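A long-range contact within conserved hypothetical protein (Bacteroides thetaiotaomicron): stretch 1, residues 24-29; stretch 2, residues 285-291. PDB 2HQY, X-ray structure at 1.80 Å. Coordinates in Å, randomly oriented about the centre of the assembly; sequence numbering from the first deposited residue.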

ATOM      1  N   ARG A  24     -23.659   6.106   9.600  1.00 21.48           N
ATOM      2  CA  ARG A  24     -22.279   6.500   9.886  1.00 21.33           C
ATOM      3  C   ARG A  24     -21.824   7.619   8.960  1.00 20.09           C
ATOM      4  O   ARG A  24     -21.911   7.488   7.753  1.00 19.70           O
ATOM      5  CB  ARG A  24     -21.377   5.275   9.732  1.00 22.55           C
ATOM      6  CG  ARG A  24     -21.899   4.091  10.539  1.00 25.24           C
ATOM      7  CD  ARG A  24     -21.426   4.155  11.975  1.00 29.22           C
ATOM      8  NE  ARG A  24     -20.037   3.739  11.999  1.00 32.21           N
ATOM      9  CZ  ARG A  24     -19.621   2.489  12.188  1.00 31.38           C
ATOM     10  NH1 ARG A  24     -18.322   2.240  12.144  1.00 30.39           N
ATOM     11  NH2 ARG A  24     -20.492   1.499  12.431  1.00 29.75           N
ATOM     12  N   ARG A  25     -21.330   8.713   9.535  1.00 18.99           N
ATOM     13  CA  ARG A  25     -20.943   9.875   8.745  1.00 18.41           C
ATOM     14  C   ARG A  25     -19.432  10.125   8.712  1.00 18.65           C
ATOM     15  O   ARG A  25     -18.964  11.086   8.100  1.00 18.22           O
ATOM     16  CB  ARG A  25     -21.688  11.107   9.245  1.00 19.02           C
ATOM     17  CG  ARG A  25     -23.191  10.940   9.166  1.00 19.60           C
ATOM     18  CD  ARG A  25     -23.903  12.225   9.509  1.00 21.25           C
ATOM     19  NE  ARG A  25     -23.678  12.646  10.890  1.00 22.16           N
ATOM     20  CZ  ARG A  25     -24.073  13.821  11.390  1.00 24.76           C
ATOM     21  NH1 ARG A  25     -24.694  14.710  10.621  1.00 23.95           N
ATOM     22  NH2 ARG A  25     -23.833  14.119  12.662  1.00 23.74           N
ATOM     23  N   ASN A  26     -18.656   9.272   9.368  1.00 18.41           N
ATOM     24  CA  ASN A  26     -17.233   9.586   9.445  1.00 18.79           C
ATOM     25  C   ASN A  26     -16.471   9.318   8.142  1.00 16.88           C
ATOM     26  O   ASN A  26     -16.763   8.342   7.408  1.00 15.59           O
ATOM     27  CB  ASN A  26     -16.575   8.978  10.663  1.00 21.13           C
ATOM     28  CG  ASN A  26     -16.499   7.514  10.585  1.00 24.10           C
ATOM     29  OD1 ASN A  26     -17.521   6.833  10.585  1.00 31.01           O
ATOM     30  ND2 ASN A  26     -15.277   6.992  10.582  1.00 29.89           N
ATOM     31  N   CYS A  27     -15.533  10.214   7.848  1.00 16.02           N
ATOM     32  CA  CYS A  27     -14.888  10.252   6.536  1.00 16.71           C
ATOM     33  C   CYS A  27     -14.087   9.000   6.294  1.00 16.33           C
ATOM     34  O   CYS A  27     -13.806   8.661   5.145  1.00 16.15           O
ATOM     35  CB  CYS A  27     -13.978  11.492   6.396  1.00 17.74           C
ATOM     36  SG  CYS A  27     -12.538  11.518   7.479  1.00 18.78           S
ATOM     37  N   ASP A  28     -13.700   8.308   7.368  1.00 16.71           N
ATOM     38  CA  ASP A  28     -12.909   7.081   7.188  1.00 17.81           C
ATOM     39  C   ASP A  28     -13.691   5.972   6.493  1.00 17.06           C
ATOM     40  O   ASP A  28     -13.099   4.965   6.095  1.00 17.48           O
ATOM     41  CB  ASP A  28     -12.324   6.603   8.504  1.00 18.97           C
ATOM     42  CG  ASP A  28     -11.259   7.569   9.032  1.00 24.60           C
ATOM     43  OD1 ASP A  28     -10.544   8.184   8.195  1.00 32.16           O
ATOM     44  OD2 ASP A  28     -11.134   7.720  10.249  1.00 29.01           O
ATOM     45  N   LEU A  29     -15.015   6.128   6.390  1.00 15.08           N
ATOM     46  CA  LEU A  29     -15.845   5.130   5.707  1.00 14.98           C
ATOM     47  C   LEU A  29     -16.108   5.432   4.222  1.00 14.46           C
ATOM     48  O   LEU A  29     -16.802   4.654   3.529  1.00 14.67           O
ATOM     49  CB  LEU A  29     -17.176   4.927   6.460  1.00 14.66           C
ATOM     50  CG  LEU A  29     -17.022   4.137   7.767  1.00 15.84           C
ATOM     51  CD1 LEU A  29     -18.363   4.114   8.464  1.00 18.23           C
ATOM     52  CD2 LEU A  29     -16.531   2.733   7.527  1.00 19.22           C
ATOM     53  N   VAL A 285     -21.975  22.316  11.727  1.00 21.70           N
ATOM     54  CA  VAL A 285     -23.127  21.971  12.569  1.00 21.77           C
ATOM     55  C   VAL A 285     -22.730  20.921  13.603  1.00 22.14           C
ATOM     56  O   VAL A 285     -23.327  20.831  14.669  1.00 20.65           O
ATOM     57  CB  VAL A 285     -24.359  21.467  11.750  1.00 21.86           C
ATOM     58  CG1 VAL A 285     -25.039  22.628  11.052  1.00 23.33           C
ATOM     59  CG2 VAL A 285     -23.966  20.408  10.745  1.00 21.97           C
ATOM     60  N   THR A 286     -21.700  20.133  13.290  1.00 21.86           N
ATOM     61  CA  THR A 286     -21.290  19.035  14.155  1.00 22.54           C
ATOM     62  C   THR A 286     -19.787  18.885  14.089  1.00 21.84           C
ATOM     63  O   THR A 286     -19.198  18.965  13.006  1.00 21.30           O
ATOM     64  CB  THR A 286     -21.902  17.695  13.688  1.00 22.68           C
ATOM     65  OG1 THR A 286     -23.317  17.742  13.849  1.00 24.84           O
ATOM     66  CG2 THR A 286     -21.350  16.509  14.498  1.00 24.90           C
ATOM     67  N   ILE A 287     -19.169  18.689  15.248  1.00 20.62           N
ATOM     68  CA  ILE A 287     -17.792  18.225  15.281  1.00 20.82           C
ATOM     69  C   ILE A 287     -17.863  16.780  15.768  1.00 20.81           C
ATOM     70  O   ILE A 287     -18.226  16.509  16.928  1.00 19.87           O
ATOM     71  CB  ILE A 287     -16.907  19.147  16.138  1.00 21.00           C
ATOM     72  CG1 ILE A 287     -16.779  20.506  15.426  1.00 22.24           C
ATOM     73  CG2 ILE A 287     -15.526  18.521  16.343  1.00 20.69           C
ATOM     74  CD1 ILE A 287     -16.257  21.569  16.307  1.00 25.31           C
ATOM     75  N   LEU A 288     -17.608  15.861  14.844  1.00 19.64           N
ATOM     76  CA  LEU A 288     -17.872  14.450  15.056  1.00 20.29           C
ATOM     77  C   LEU A 288     -16.664  13.818  15.739  1.00 20.30           C
ATOM     78  O   LEU A 288     -15.677  13.527  15.096  1.00 20.19           O
ATOM     79  CB  LEU A 288     -18.166  13.769  13.709  1.00 20.75           C
ATOM     80  CG  LEU A 288     -18.597  12.295  13.730  1.00 22.40           C
ATOM     81  CD1 LEU A 288     -19.990  12.086  14.361  1.00 23.15           C
ATOM     82  CD2 LEU A 288     -18.532  11.719  12.313  1.00 20.97           C
ATOM     83  N   GLU A 289     -16.735  13.633  17.051  1.00 20.72           N
ATOM     84  CA  GLU A 289     -15.630  13.014  17.792  1.00 21.85           C
ATOM     85  C   GLU A 289     -15.502  11.537  17.471  1.00 21.16           C
ATOM     86  O   GLU A 289     -16.489  10.879  17.145  1.00 21.82           O
ATOM     87  CB  GLU A 289     -15.839  13.207  19.303  1.00 22.59           C
ATOM     88  CG  GLU A 289     -16.233  14.614  19.638  1.00 27.26           C
ATOM     89  CD  GLU A 289     -16.886  14.727  21.002  1.00 35.04           C
ATOM     90  OE1 GLU A 289     -17.722  13.853  21.371  1.00 37.73           O
ATOM     91  OE2 GLU A 289     -16.552  15.699  21.704  1.00 37.94           O
ATOM     92  N   LYS A 290     -14.283  11.019  17.555  1.00 21.20           N
ATOM     93  CA  LYS A 290     -14.040   9.620  17.247  1.00 21.67           C
ATOM     94  C   LYS A 290     -13.293   9.002  18.399  1.00 22.58           C
ATOM     95  O   LYS A 290     -12.213   9.484  18.781  1.00 23.30           O
ATOM     96  CB  LYS A 290     -13.227   9.473  15.978  1.00 20.83           C
ATOM     97  CG  LYS A 290     -13.871  10.125  14.771  1.00 19.70           C
ATOM     98  CD  LYS A 290     -13.009   9.944  13.539  1.00 21.09           C
ATOM     99  CE  LYS A 290     -13.585  10.744  12.404  1.00 17.55           C
ATOM    100  NZ  LYS A 290     -12.654  10.739  11.225  1.00 16.98           N
ATOM    101  N   TYR A 291     -13.886   7.967  18.975  1.00 22.90           N
ATOM    102  CA  TYR A 291     -13.254   7.297  20.106  1.00 23.71           C
ATOM    103  C   TYR A 291     -12.448   6.095  19.693  1.00 23.86           C
ATOM    104  O   TYR A 291     -12.736   5.440  18.693  1.00 23.45           O
ATOM    105  CB  TYR A 291     -14.283   6.902  21.182  1.00 24.04           C
ATOM    106  CG  TYR A 291     -14.892   8.098  21.850  1.00 24.85           C
ATOM    107  CD1 TYR A 291     -14.412   8.551  23.082  1.00 23.53           C
ATOM    108  CD2 TYR A 291     -15.933   8.793  21.246  1.00 24.72           C
ATOM    109  CE1 TYR A 291     -14.963   9.667  23.687  1.00 25.81           C
ATOM    110  CE2 TYR A 291     -16.482   9.903  21.830  1.00 26.26           C
ATOM    111  CZ  TYR A 291     -15.995  10.340  23.045  1.00 25.78           C
ATOM    112  OH  TYR A 291     -16.560  11.440  23.617  1.00 27.01           O
TER

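Stretch 2 contributes only side chains to the closest contacts, mainly with side chains of stretch 1 and at one point with its backbone, and no hydrogen bond crosses between the stretches. The contact is modest, burying 281 Å² summed over both sides, and the touching residues are at least 261 apart in sequence. Along stretch 2, the alternation of an extended chain sets the pattern: Thr-286, Leu-288 and Lys-290 direct their CA-to-CB bonds toward stretch 1, whereas Ile-287 and Glu-289 make no contact with it.

Val-285 lies beyond the contact, which begins at Thr-286, the first residue of a short strand. Its side chain, in the m rotamer, meets the long side chain of Arg-25. The CA-to-CB bond of Arg-25 points sideways, but chi angles of m, t, m and 172° bring the guanidinium nearer, so that NH2 lies 3.8 Å from OG1 of Thr-286. The hydroxyl approaches the guanidinium obliquely, and the distance is that of polar packing. A long, flexible arginine suits this partly exposed position, since its end can reach Thr-286 although its CA-to-CB bond points sideways.

Leu-288 supplies the apolar centre. With chi1 t and chi2 p, it places CD2 3.8 Å from CB of Asn-26 and 4.0 Å from the backbone C of Arg-25; CD2 also lies 4.4 Å from CB of Arg-25. The single methyl CD2 thus touches two successive residues of the loop, an apolar fit that leucine suits. Here the CA atoms of Asn-26 and Leu-288 are the closest CA pair, 7.5 Å apart, which leaves room for side chains between the chains. Asn-26 is buried and presents its CB methylene to this surface, while its backbone O accepts a hydrogen bond from Leu-29 N at 3.0 Å, bracing the turn that carries the 3-10 segment 27-29.

Lys-290 loses the most surface of any residue in the contact, 66 Å². After chi1 in m, its remaining torsions are all t, and the straight chain reaches across to stretch 1. Its CE packs 3.9 Å from CB of Asn-26, using the aliphatic part of the side chain, and its NZ reaches the 3-10 segment. There NZ lies 3.8 Å from SG of Cys-27 and forms a salt bridge with Asp-28, 3.5 Å from OD2; NZ is also hydrogen-bonded elsewhere in the structure. Lysine therefore combines apolar packing with a charged tip opposite the carboxylate. Tyr-291, beyond it, is out of reach of stretch 1.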